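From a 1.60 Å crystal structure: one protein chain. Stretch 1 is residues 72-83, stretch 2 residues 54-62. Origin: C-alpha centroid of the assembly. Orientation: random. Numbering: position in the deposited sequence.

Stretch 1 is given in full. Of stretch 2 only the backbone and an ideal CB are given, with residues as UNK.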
# COMPACT_ATOMS: atom_id res chain seq x y z
N THR A 72 -8.38 -22.01 -3.75
CA THR A 72 -7.85 -21.56 -2.46
C THR A 72 -6.34 -21.54 -2.58
O THR A 72 -5.74 -22.51 -3.06
CB THR A 72 -8.28 -22.52 -1.32
OG1 THR A 72 -9.71 -22.63 -1.30
CG2 THR A 72 -7.80 -22.03 0.05
N SER A 73 -5.74 -20.43 -2.14
CA SER A 73 -4.28 -20.28 -2.19
C SER A 73 -3.63 -20.50 -0.84
O SER A 73 -4.22 -20.21 0.21
CB SER A 73 -3.90 -18.90 -2.74
OG SER A 73 -4.21 -18.82 -4.12
N PHE A 74 -2.40 -21.00 -0.90
CA PHE A 74 -1.62 -21.39 0.27
C PHE A 74 -0.20 -20.88 0.07
O PHE A 74 0.28 -20.80 -1.07
CB PHE A 74 -1.57 -22.92 0.41
CG PHE A 74 -2.91 -23.57 0.67
CD1 PHE A 74 -3.80 -23.82 -0.38
CD2 PHE A 74 -3.27 -23.97 1.96
CE1 PHE A 74 -5.05 -24.43 -0.14
CE2 PHE A 74 -4.51 -24.58 2.20
CZ PHE A 74 -5.40 -24.81 1.15
N ILE A 75 0.48 -20.56 1.16
CA ILE A 75 1.94 -20.36 1.13
C ILE A 75 2.59 -21.74 1.28
O ILE A 75 2.36 -22.45 2.26
CB ILE A 75 2.44 -19.41 2.25
CG1 ILE A 75 1.84 -18.01 2.06
CG2 ILE A 75 3.97 -19.35 2.25
CD1 ILE A 75 1.97 -17.09 3.28
N VAL A 76 3.40 -22.10 0.29
CA VAL A 76 4.03 -23.41 0.24
C VAL A 76 5.51 -23.24 -0.12
O VAL A 76 5.92 -22.18 -0.57
CB VAL A 76 3.31 -24.36 -0.77
CG1 VAL A 76 1.88 -24.62 -0.32
CG2 VAL A 76 3.32 -23.77 -2.19
N PRO A 77 6.33 -24.28 0.11
CA PRO A 77 7.76 -24.11 -0.18
C PRO A 77 8.06 -23.70 -1.63
O PRO A 77 7.28 -23.99 -2.55
CB PRO A 77 8.35 -25.49 0.14
CG PRO A 77 7.40 -26.07 1.16
CD PRO A 77 6.04 -25.61 0.69
N PHE A 78 9.17 -23.00 -1.80
CA PHE A 78 9.59 -22.51 -3.12
C PHE A 78 11.11 -22.65 -3.23
O PHE A 78 11.59 -23.61 -3.83
CB PHE A 78 9.13 -21.06 -3.33
CG PHE A 78 9.52 -20.47 -4.66
CD1 PHE A 78 10.10 -19.21 -4.72
CD2 PHE A 78 9.31 -21.18 -5.85
CE1 PHE A 78 10.46 -18.65 -5.95
CE2 PHE A 78 9.68 -20.62 -7.09
CZ PHE A 78 10.25 -19.36 -7.13
N GLU A 79 11.86 -21.73 -2.63
CA GLU A 79 13.32 -21.81 -2.62
C GLU A 79 13.86 -21.69 -1.19
O GLU A 79 13.09 -21.37 -0.27
CB GLU A 79 13.92 -20.78 -3.59
CG GLU A 79 13.58 -21.14 -5.04
CD GLU A 79 14.12 -20.17 -6.08
OE1 GLU A 79 14.61 -19.08 -5.73
OE2 GLU A 79 14.03 -20.52 -7.28
N ASP A 80 15.15 -21.95 -1.00
CA ASP A 80 15.76 -21.96 0.34
C ASP A 80 15.67 -20.61 1.05
O ASP A 80 15.45 -20.54 2.26
CB ASP A 80 17.23 -22.41 0.27
CG ASP A 80 17.38 -23.89 -0.04
OD1 ASP A 80 16.38 -24.64 0.07
OD2 ASP A 80 18.50 -24.30 -0.39
N VAL A 81 15.87 -19.54 0.29
CA VAL A 81 15.81 -18.18 0.80
C VAL A 81 14.97 -17.31 -0.14
O VAL A 81 14.77 -17.67 -1.31
CB VAL A 81 17.23 -17.57 0.95
CG1 VAL A 81 18.05 -18.36 1.98
CG2 VAL A 81 17.95 -17.51 -0.40
N PRO A 82 14.44 -16.17 0.36
CA PRO A 82 13.78 -15.26 -0.58
C PRO A 82 14.78 -14.76 -1.62
O PRO A 82 15.95 -14.54 -1.28
CB PRO A 82 13.34 -14.09 0.31
CG PRO A 82 13.30 -14.65 1.69
CD PRO A 82 14.43 -15.63 1.73
N ARG A 83 14.33 -14.60 -2.86
CA ARG A 83 15.20 -14.16 -3.95
C ARG A 83 15.57 -12.69 -3.83
O ARG A 83 14.69 -11.83 -3.70
CB ARG A 83 14.52 -14.36 -5.30
CG ARG A 83 14.34 -15.82 -5.72
CD ARG A 83 13.52 -15.90 -7.00
NE ARG A 83 13.55 -17.24 -7.57
CZ ARG A 83 13.00 -17.58 -8.74
NH1 ARG A 83 12.38 -16.66 -9.48
NH2 ARG A 83 13.09 -18.82 -9.17
N UNK A 54 10.78 -20.19 8.03
CA UNK A 54 10.89 -20.77 6.68
C UNK A 54 9.88 -20.26 5.65
O UNK A 54 10.24 -20.13 4.47
CB UNK A 54 10.74 -22.29 6.78
N UNK A 55 8.65 -19.95 6.06
CA UNK A 55 7.63 -19.60 5.06
C UNK A 55 7.92 -18.32 4.29
O UNK A 55 7.38 -18.14 3.20
CB UNK A 55 6.27 -19.46 5.75
N UNK A 56 8.78 -17.45 4.82
CA UNK A 56 9.10 -16.20 4.10
C UNK A 56 9.77 -16.48 2.74
O UNK A 56 9.73 -15.64 1.84
CB UNK A 56 10.02 -15.32 4.96
N UNK A 57 10.40 -17.65 2.61
CA UNK A 57 11.05 -18.06 1.36
C UNK A 57 10.10 -18.82 0.43
O UNK A 57 10.52 -19.33 -0.61
CB UNK A 57 12.27 -18.93 1.67
N UNK A 58 8.82 -18.89 0.80
CA UNK A 58 7.84 -19.68 0.07
C UNK A 58 7.22 -18.94 -1.11
O UNK A 58 7.67 -17.85 -1.48
CB UNK A 58 6.73 -20.13 1.03
N UNK A 59 6.18 -19.54 -1.67
CA UNK A 59 5.43 -18.98 -2.79
C UNK A 59 3.94 -19.11 -2.49
O UNK A 59 3.53 -19.99 -1.72
CB UNK A 59 5.79 -19.68 -4.10
N UNK A 60 3.13 -18.26 -3.12
CA UNK A 60 1.68 -18.36 -3.01
C UNK A 60 1.18 -19.23 -4.16
O UNK A 60 1.43 -18.92 -5.33
CB UNK A 60 1.02 -16.98 -3.03
N UNK A 61 0.49 -20.33 -3.82
CA UNK A 61 0.03 -21.28 -4.84
C UNK A 61 -1.44 -21.62 -4.68
O UNK A 61 -1.87 -22.06 -3.61
CB UNK A 61 0.86 -22.56 -4.78
N UNK A 62 -2.20 -21.41 -5.76
CA UNK A 62 -3.63 -21.72 -5.78
C UNK A 62 -3.86 -23.18 -6.12
O UNK A 62 -3.08 -23.79 -6.86
CB UNK A 62 -4.36 -20.83 -6.78

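Position 54 has nothing of stretch 1 within 5.5 Å of its ideal CB. Its phi/psi of -50/-34 opens a 3-10 turn and would admit many residues, proline among them. It is Pro54, which makes no contact with stretch 1.

At position 55 CA-to-CB points sideways, and the ideal CB lies 4.2 Å from Ile75 CG2. An apolar side chain suits this neighbour, and its size is not fixed. The residue is Trp55. Its CB lies 4.1 Å from Ile75 CG2.

Position 56 also points sideways. The ideal CB is 4.7 Å from Pro82 CG, so a modest apolar group fits well. Val56 brings CG2 to 4.2 Å from Pro82 CG.

Position 57 points toward stretch 1, into a bend of the loop. Its ideal CB is 3.2 Å from Glu79 O, 3.6 Å from Asp80 O and 3.6 Å from Val81 C. This leaves little room beyond a methyl, so alanine or glycine is expected. Ala57 is found, with CB 3.9 Å from Pro82 CD. Its backbone also holds the loop: Glu79 N gives a weak hydrogen bond to Ala57 O (3.4 Å), and a water donates to both Ala57 O and Val81 O.

At position 58 an ideal CB would lie 2.7 Å from Val76 O, a clash, and 3.1 Å from Ile75 CG2. Glycine is the clear choice. Gly58 lets its CA approach Val76 O to 3.2 Å.

Position 59 starts the antiparallel strand pairing. Its N and O bond to Val76 O and N, both at 2.9 Å. The CB lies on the face of Val76, near Phe78 CB, and Pro77 O is an acceptor 4.8 Å away. An apolar chain or a donor of middle length would suit. Gln59 does both jobs: CG packs 3.8 Å from Val76 CG2, and NE2 donates to Pro77 O at 3.0 Å, nearly straight at 178°.

Position 60 shares a face with Ser73 and Ile75. A beta-branched or other apolar residue fits. Val60 places CG1 3.9 Å from Ser73 CB and CG2 4.4 Å from Ile75 CG1.

Position 61 pairs with Phe74: its N donates to Phe74 O at 2.8 Å, and Phe74 N donates back to its O at 3.0 Å. The ideal CB is 3.8 Å from Val76 CG2, so a chain with an aliphatic base suits. Lys61 packs CB there, while its end leads away.

At position 62 the ideal CB is 3.3 Å from Ser73 OG. A small residue such as alanine or serine suits. Ala62 sets its CB against that hydroxyl.

Stretch 2, residues 54-62: PWVAGQVKA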
# COMPACT_ATOMS: atom_id res chain seq x y z
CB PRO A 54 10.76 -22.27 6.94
CG PRO A 54 11.37 -22.44 8.32
CD PRO A 54 10.86 -21.23 9.07
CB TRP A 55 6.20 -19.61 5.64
CG TRP A 55 5.92 -18.56 6.68
CD1 TRP A 55 5.80 -18.75 8.03
CD2 TRP A 55 5.65 -17.17 6.44
NE1 TRP A 55 5.49 -17.55 8.65
CE2 TRP A 55 5.41 -16.56 7.70
CE3 TRP A 55 5.61 -16.37 5.28
CZ2 TRP A 55 5.13 -15.20 7.84
CZ3 TRP A 55 5.33 -15.01 5.42
CH2 TRP A 55 5.10 -14.44 6.69
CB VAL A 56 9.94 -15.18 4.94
CG1 VAL A 56 9.21 -14.82 6.24
CG2 VAL A 56 11.36 -15.71 5.23
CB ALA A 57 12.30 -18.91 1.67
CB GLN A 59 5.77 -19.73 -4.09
CG GLN A 59 5.34 -21.20 -4.06
CD GLN A 59 5.65 -21.95 -5.34
OE1 GLN A 59 5.23 -21.55 -6.43
NE2 GLN A 59 6.35 -23.07 -5.21
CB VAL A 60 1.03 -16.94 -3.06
CG1 VAL A 60 -0.50 -17.04 -3.13
CG2 VAL A 60 1.48 -16.10 -1.87
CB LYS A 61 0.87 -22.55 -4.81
CG LYS A 61 0.63 -23.45 -6.00
CD LYS A 61 1.93 -23.97 -6.58
CE LYS A 61 1.71 -24.57 -7.97
NZ LYS A 61 1.36 -23.53 -9.00
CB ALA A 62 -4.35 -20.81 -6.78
O HOH W 1 12.19 -17.78 -2.27
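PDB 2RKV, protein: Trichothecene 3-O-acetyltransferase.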